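Oxidoreductase, zinc-binding dehydrogenase family (Myxococcus xanthus, PDB 5K1S) is a zinc-containing medium-chain reductase that takes part in the alternative de novo biosynthesis of isovaleryl coenzyme A. Local coordinates at residues L23-A29 / N63-N67; V51-G55 / W158-T163; D99-L104 / G148-A154. One frame throughout, in Å; residues are numbered along the deposited sequence.

Interaction 1: L23-A29 / N63-N67; sequences LRSFGEA and NRRGN
A partly buried loop-to-helix-end contact lies near the periphery of the GroES-like domain, where the irregular loop 23-29, between strands 17-23 and 32-38, runs across the C-terminal end of helix 58-64. The closest CA atoms across the segments are those of G27 and R65, 4.7 Å apart. One backbone bond joins the segments, G27 N to R64 O at 3.2 Å, and F26 CA lies 3.2 Å from R64 O as a CA-H...O contact. The helix ends in a Schellman motif: G66, at phi 84° and psi 9°, sends its N back to N63 O (3.0 Å). F26 (chi1 m, chi2 -68°) lays its ring against this turn in a CH-pi contact, G66 CA standing 3.6 Å from the ring centroid; a CB on G66 would crowd F26 CG. G27 sits at phi 159° and psi -137°, where a CB would jam against the carbonyl O of F26. L23 (chi1 t, chi2 p) brings CD2 to 3.7 Å from R64 O. R64 (t, t, p) leaves the helix sideways and its end returns to the loop, CZ 4.0 Å from A29 CB, with E347 and H343 holding its guanidinium. N63 bonds T71 OG1 through OD1 and G131 O through ND2.

Interaction 2: V51-G55 / W158-T163; sequences VHACG and WNEAAT
W158 opens the short helix 158-161 with its indole (chi1 m, chi2 113°) laid flat against H52 (chi1 m, chi2 -89°). The imidazole and the five-membered indole ring form an offset stack, centroids 4.0 Å apart and planes at 6°, and H52 CB sits 3.5 Å from the centroid of that indole ring as a CH-pi contact. W158 CB is 4.2 Å from A53 CB. N159 starts away from strand 46-56 but returns at its end, OD1 3.7 Å from A53 CB. The strand is bent here: H52 (phi -95°, psi -21°) breaks the extended conformation, and H52 and A53 both face A82 of strand 80-88, a classic beta bulge within the GroES-like domain sheet. A162, one turn after W158 and bonded from its N to W158 O (2.8 Å), meets A53 CB to CB at 3.6 Å. CA atoms approach closest at G55 and A162, 5.1 Å; A162 O stands 3.2 Å from G55 N and 3.3 Å from G55 CA; a CB on G55 would point at A162 O and clash with it. T163 CG2 ends 4.1 Å from G55 CA, while its OG1 bonds to Q328; G55 lies two residues before the zinc ligand C57.

Interaction 3: D99-L104 / G148-A154; sequences DRAATL and GLGRVPA
Strands 100-103 and 149-151 pair antiparallel in the sheet of the GroES-like domain, their axes 4.3 Å apart at closest and strongly twisted, with 136° between N-to-C directions. A102 and G150 form the hydrogen-bonded pair, A102 N to G150 O and G150 N to A102 O both 2.7 Å; A101-R151 and T103-L149 are non-hydrogen-bonded pairs, each with CA atoms 4.7 Å apart. The ladder runs on past the strands through V152 N to R100 O and L104 N to G148 O, both 2.9 Å. A101, T103, L149 and R151 share one face. There L149 (chi1 m, chi2 t) directs CD2 to 3.9 Å from T103 CG2 and 4.1 Å from A101 CB. T103 takes the p rotamer, its OG1 bonded to A81 N and H79 O, next to zinc ligand H79. R151 extends (m, t, t) along this face, NH1 4.1 Å from D99 OD2, too far for a salt bridge; D99 OD2 instead bonds K96 N, and the cation-pi partner of R151 is W95. On the other face A102 CB meets V152 CG2 (chi1 t) at 3.8 Å. R100 (chi1 m, chi2 t) bends at chi3, p, which brings NE to 3.4 Å from both V152 O and P153 O, two weak bonds, with A154 CA over one face of the guanidinium; W158 provides a cation-pi contact. Strand 80-88 pairs along the other edge, V85 with D99, G83 with A101 and A81 with T103. L49 of strand 46-56 packs against the face with L149, and helix 311-323 rests its L318 and L314 on A102 and L104.

In the fold
Interaction 1 stands apart, partly buried toward the surface, its centre 22 Å from that of interaction 2 and 28 Å from that of interaction 3. The other two are buried, have centres 10 Å apart and meet the same sheet: W158 lies near R100 and A101, and A161 packs on V152. Along the chain, 99-104 / 148-154 is nested within the loop closed by 51-55 / 158-163, while strand 46-56 and helix 58-64 link interactions 1 and 2. Their chemistry follows their place: a single backbone bond and an aromatic-on-glycine contact at a helix end, ring stacking and alanine packing between helix and strand, and a regular backbone ladder between strands.

Interaction 1: L23-A29 / N63-N67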
# COMPACT_ATOMS: atom_id res chain seq x y z
N LEU A 23 3.93 36.97 -9.33
CA LEU A 23 2.68 36.58 -9.97
C LEU A 23 1.56 37.34 -9.29
O LEU A 23 1.23 37.06 -8.13
CB LEU A 23 2.47 35.07 -9.87
CG LEU A 23 1.20 34.52 -10.53
CD1 LEU A 23 1.33 34.55 -12.04
CD2 LEU A 23 0.90 33.11 -10.03
N ARG A 24 0.97 38.30 -10.00
CA ARG A 24 -0.09 39.13 -9.44
C ARG A 24 -1.48 38.68 -9.86
O ARG A 24 -2.47 39.20 -9.32
CB ARG A 24 0.13 40.60 -9.83
CG ARG A 24 1.48 41.13 -9.37
CD ARG A 24 1.55 42.64 -9.39
NE ARG A 24 2.75 43.11 -8.69
CZ ARG A 24 2.83 43.30 -7.38
NH1 ARG A 24 1.79 43.07 -6.59
NH2 ARG A 24 3.97 43.72 -6.83
N SER A 25 -1.60 37.74 -10.79
CA SER A 25 -2.88 37.15 -11.13
C SER A 25 -2.64 35.76 -11.70
O SER A 25 -1.83 35.59 -12.61
CB SER A 25 -3.65 38.01 -12.14
OG SER A 25 -3.01 38.04 -13.40
N PHE A 26 -3.34 34.77 -11.14
CA PHE A 26 -3.23 33.41 -11.66
C PHE A 26 -3.68 33.37 -13.11
O PHE A 26 -4.62 34.06 -13.51
CB PHE A 26 -4.07 32.46 -10.82
CG PHE A 26 -3.68 32.42 -9.37
CD1 PHE A 26 -2.47 31.89 -8.98
CD2 PHE A 26 -4.54 32.90 -8.39
CE1 PHE A 26 -2.11 31.84 -7.64
CE2 PHE A 26 -4.19 32.86 -7.06
CZ PHE A 26 -2.97 32.33 -6.68
N GLY A 27 -3.01 32.54 -13.91
CA GLY A 27 -3.36 32.42 -15.31
C GLY A 27 -2.24 31.88 -16.18
O GLY A 27 -1.56 30.92 -15.81
N GLU A 28 -2.05 32.49 -17.35
CA GLU A 28 -1.08 32.00 -18.32
C GLU A 28 0.35 32.26 -17.84
O GLU A 28 0.60 33.05 -16.93
CB GLU A 28 -1.30 32.67 -19.67
CG GLU A 28 -1.09 34.18 -19.66
CD GLU A 28 -1.22 34.80 -21.03
OE1 GLU A 28 -1.82 34.17 -21.93
OE2 GLU A 28 -0.72 35.93 -21.22
N ALA A 29 1.29 31.56 -18.49
CA ALA A 29 2.69 31.66 -18.11
C ALA A 29 3.19 33.10 -18.16
O ALA A 29 4.08 33.47 -17.38
CB ALA A 29 3.54 30.78 -19.02
N ASN A 63 0.51 25.60 -9.61
CA ASN A 63 0.44 26.73 -8.68
C ASN A 63 0.13 28.02 -9.42
O ASN A 63 -0.73 28.80 -8.99
CB ASN A 63 1.76 26.84 -7.91
CG ASN A 63 1.68 27.79 -6.74
OD1 ASN A 63 0.60 28.18 -6.30
ND2 ASN A 63 2.84 28.17 -6.21
N ARG A 64 0.81 28.26 -10.54
CA ARG A 64 0.62 29.51 -11.28
C ARG A 64 -0.81 29.67 -11.76
O ARG A 64 -1.31 30.80 -11.86
CB ARG A 64 1.58 29.57 -12.46
CG ARG A 64 1.34 30.77 -13.37
CD ARG A 64 2.32 30.83 -14.52
NE ARG A 64 2.37 29.59 -15.30
CZ ARG A 64 1.39 29.15 -16.08
NH1 ARG A 64 0.26 29.83 -16.20
NH2 ARG A 64 1.54 28.01 -16.74
N ARG A 65 -1.49 28.56 -12.07
CA ARG A 65 -2.85 28.62 -12.60
C ARG A 65 -3.89 28.87 -11.52
O ARG A 65 -5.08 28.98 -11.84
CB ARG A 65 -3.19 27.32 -13.33
CG ARG A 65 -2.45 27.13 -14.64
CD ARG A 65 -2.73 25.77 -15.26
NE ARG A 65 -1.96 25.56 -16.48
CZ ARG A 65 -1.73 24.37 -17.02
NH1 ARG A 65 -2.19 23.26 -16.45
NH2 ARG A 65 -1.02 24.28 -18.14
N GLY A 66 -3.49 28.98 -10.25
CA GLY A 66 -4.43 29.13 -9.17
C GLY A 66 -5.03 27.84 -8.66
O GLY A 66 -5.96 27.88 -7.85
N ASN A 67 -4.51 26.69 -9.10
CA ASN A 67 -5.06 25.40 -8.72
C ASN A 67 -4.46 24.86 -7.43
O ASN A 67 -4.73 23.70 -7.08
CB ASN A 67 -4.86 24.40 -9.86
CG ASN A 67 -5.71 24.74 -11.08
OD1 ASN A 67 -6.82 25.24 -10.95
ND2 ASN A 67 -5.17 24.49 -12.27

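Interaction 2: V51-G55 / W158-T163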
# COMPACT_ATOMS: atom_id res chain seq x y z
N VAL A 51 19.59 33.03 -3.12
CA VAL A 51 19.24 31.98 -4.07
C VAL A 51 20.16 32.06 -5.28
O VAL A 51 20.21 33.09 -5.97
CB VAL A 51 17.77 32.09 -4.49
CG1 VAL A 51 17.38 30.91 -5.38
CG2 VAL A 51 16.86 32.16 -3.26
N HIS A 52 20.90 30.98 -5.53
CA HIS A 52 21.71 30.87 -6.73
C HIS A 52 21.00 30.14 -7.86
O HIS A 52 21.39 30.31 -9.02
CB HIS A 52 23.03 30.15 -6.42
CG HIS A 52 23.99 30.96 -5.62
ND1 HIS A 52 24.92 31.80 -6.19
CD2 HIS A 52 24.17 31.07 -4.28
CE1 HIS A 52 25.63 32.38 -5.25
NE2 HIS A 52 25.19 31.96 -4.07
N ALA A 53 19.99 29.34 -7.55
CA ALA A 53 19.25 28.60 -8.56
C ALA A 53 17.96 28.08 -7.94
O ALA A 53 17.90 27.82 -6.74
CB ALA A 53 20.09 27.43 -9.11
N CYS A 54 16.93 27.96 -8.78
CA CYS A 54 15.66 27.38 -8.36
C CYS A 54 15.12 26.51 -9.48
O CYS A 54 14.89 27.00 -10.59
CB CYS A 54 14.64 28.45 -7.99
SG CYS A 54 13.07 27.76 -7.41
N GLY A 55 14.92 25.23 -9.19
CA GLY A 55 14.40 24.32 -10.19
C GLY A 55 12.96 24.63 -10.53
O GLY A 55 12.16 25.05 -9.69
N TRP A 158 25.35 24.67 -7.97
CA TRP A 158 24.01 25.12 -7.59
C TRP A 158 22.95 24.53 -8.52
O TRP A 158 21.91 24.04 -8.07
CB TRP A 158 23.94 26.64 -7.60
CG TRP A 158 24.82 27.29 -6.58
CD1 TRP A 158 25.92 28.07 -6.82
CD2 TRP A 158 24.68 27.22 -5.16
NE1 TRP A 158 26.46 28.49 -5.63
CE2 TRP A 158 25.73 27.98 -4.59
CE3 TRP A 158 23.77 26.59 -4.30
CZ2 TRP A 158 25.89 28.12 -3.22
CZ3 TRP A 158 23.93 26.73 -2.94
CH2 TRP A 158 24.98 27.50 -2.41
N ASN A 159 23.19 24.58 -9.83
CA ASN A 159 22.18 24.14 -10.79
C ASN A 159 21.78 22.69 -10.55
O ASN A 159 20.59 22.36 -10.49
CB ASN A 159 22.68 24.33 -12.22
CG ASN A 159 22.90 25.79 -12.57
OD1 ASN A 159 22.42 26.69 -11.87
ND2 ASN A 159 23.61 26.04 -13.67
N GLU A 160 22.77 21.81 -10.41
CA GLU A 160 22.47 20.41 -10.12
C GLU A 160 21.76 20.26 -8.78
O GLU A 160 20.88 19.41 -8.63
CB GLU A 160 23.75 19.58 -10.13
CG GLU A 160 24.18 19.09 -11.50
CD GLU A 160 25.37 18.15 -11.44
OE1 GLU A 160 26.31 18.45 -10.68
OE2 GLU A 160 25.35 17.12 -12.14
N ALA A 161 22.12 21.09 -7.80
CA ALA A 161 21.53 20.98 -6.48
C ALA A 161 20.09 21.48 -6.45
O ALA A 161 19.28 20.97 -5.68
CB ALA A 161 22.37 21.76 -5.46
N ALA A 162 19.76 22.46 -7.30
CA ALA A 162 18.42 23.04 -7.31
C ALA A 162 17.38 22.13 -7.94
O ALA A 162 16.23 22.55 -8.07
CB ALA A 162 18.44 24.38 -8.05
N THR A 163 17.74 20.91 -8.36
CA THR A 163 16.79 19.98 -8.94
C THR A 163 16.85 18.61 -8.27
O THR A 163 16.36 17.63 -8.83
CB THR A 163 17.03 19.83 -10.45
OG1 THR A 163 18.35 19.32 -10.68
CG2 THR A 163 16.87 21.17 -11.15

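Interaction 3: D99-L104 / G148-A154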
# COMPACT_ATOMS: atom_id res chain seq x y z
N ASP A 99 26.80 28.85 4.92
CA ASP A 99 26.39 27.47 4.70
C ASP A 99 25.61 27.36 3.39
O ASP A 99 24.98 28.31 2.92
CB ASP A 99 25.53 26.97 5.86
CG ASP A 99 26.32 26.82 7.15
OD1 ASP A 99 27.55 26.58 7.07
OD2 ASP A 99 25.72 26.93 8.23
N ARG A 100 25.66 26.16 2.80
CA ARG A 100 25.03 25.87 1.52
C ARG A 100 23.78 25.03 1.77
O ARG A 100 23.88 23.93 2.33
CB ARG A 100 26.00 25.15 0.59
CG ARG A 100 27.33 25.86 0.41
CD ARG A 100 28.38 24.93 -0.18
NE ARG A 100 27.95 24.37 -1.46
CZ ARG A 100 28.12 24.97 -2.64
NH1 ARG A 100 28.71 26.15 -2.72
NH2 ARG A 100 27.69 24.38 -3.75
N ALA A 101 22.62 25.53 1.34
CA ALA A 101 21.35 24.91 1.67
C ALA A 101 20.50 24.72 0.42
O ALA A 101 20.70 25.36 -0.61
CB ALA A 101 20.58 25.75 2.70
N ALA A 102 19.52 23.82 0.54
CA ALA A 102 18.52 23.59 -0.50
C ALA A 102 17.18 23.33 0.17
O ALA A 102 17.10 22.54 1.11
CB ALA A 102 18.91 22.40 -1.39
N THR A 103 16.14 23.99 -0.33
CA THR A 103 14.83 23.93 0.31
C THR A 103 14.11 22.62 -0.02
O THR A 103 14.27 22.05 -1.11
CB THR A 103 13.96 25.10 -0.14
OG1 THR A 103 13.83 25.09 -1.56
CG2 THR A 103 14.57 26.43 0.31
N LEU A 104 13.32 22.15 0.94
CA LEU A 104 12.39 21.06 0.71
C LEU A 104 11.18 21.58 -0.06
O LEU A 104 11.11 22.74 -0.46
CB LEU A 104 11.96 20.43 2.03
CG LEU A 104 12.98 19.58 2.80
CD1 LEU A 104 12.45 19.26 4.18
CD2 LEU A 104 13.29 18.30 2.05
N GLY A 148 13.24 23.21 7.11
CA GLY A 148 12.96 22.88 5.73
C GLY A 148 14.15 23.01 4.81
O GLY A 148 13.98 23.21 3.60
N LEU A 149 15.36 22.90 5.35
CA LEU A 149 16.59 23.08 4.58
C LEU A 149 17.39 21.78 4.55
O LEU A 149 17.45 21.06 5.55
CB LEU A 149 17.45 24.20 5.16
CG LEU A 149 16.92 25.63 5.04
CD1 LEU A 149 17.91 26.61 5.65
CD2 LEU A 149 16.63 26.00 3.59
N GLY A 150 18.00 21.51 3.40
CA GLY A 150 18.96 20.43 3.26
C GLY A 150 20.33 20.98 2.96
O GLY A 150 20.45 22.10 2.45
N ARG A 151 21.39 20.23 3.26
CA ARG A 151 22.76 20.72 3.16
C ARG A 151 23.37 20.31 1.82
O ARG A 151 23.37 19.13 1.47
CB ARG A 151 23.60 20.20 4.32
CG ARG A 151 23.09 20.66 5.66
CD ARG A 151 24.07 20.39 6.78
NE ARG A 151 23.67 21.07 8.01
CZ ARG A 151 23.95 22.34 8.29
NH1 ARG A 151 24.64 23.08 7.44
NH2 ARG A 151 23.54 22.87 9.43
N VAL A 152 23.89 21.29 1.10
CA VAL A 152 24.47 21.07 -0.22
C VAL A 152 25.98 20.87 -0.05
O VAL A 152 26.65 21.80 0.43
CB VAL A 152 24.18 22.24 -1.16
CG1 VAL A 152 24.78 21.98 -2.54
CG2 VAL A 152 22.68 22.48 -1.26
N PRO A 153 26.54 19.72 -0.41
CA PRO A 153 28.00 19.57 -0.34
C PRO A 153 28.70 20.63 -1.18
O PRO A 153 28.20 21.06 -2.23
CB PRO A 153 28.24 18.16 -0.90
CG PRO A 153 26.94 17.45 -0.72
CD PRO A 153 25.88 18.49 -0.88
N ALA A 154 29.87 21.06 -0.70
CA ALA A 154 30.63 22.08 -1.41
C ALA A 154 31.00 21.63 -2.82
O ALA A 154 31.25 22.48 -3.68
CB ALA A 154 31.89 22.44 -0.63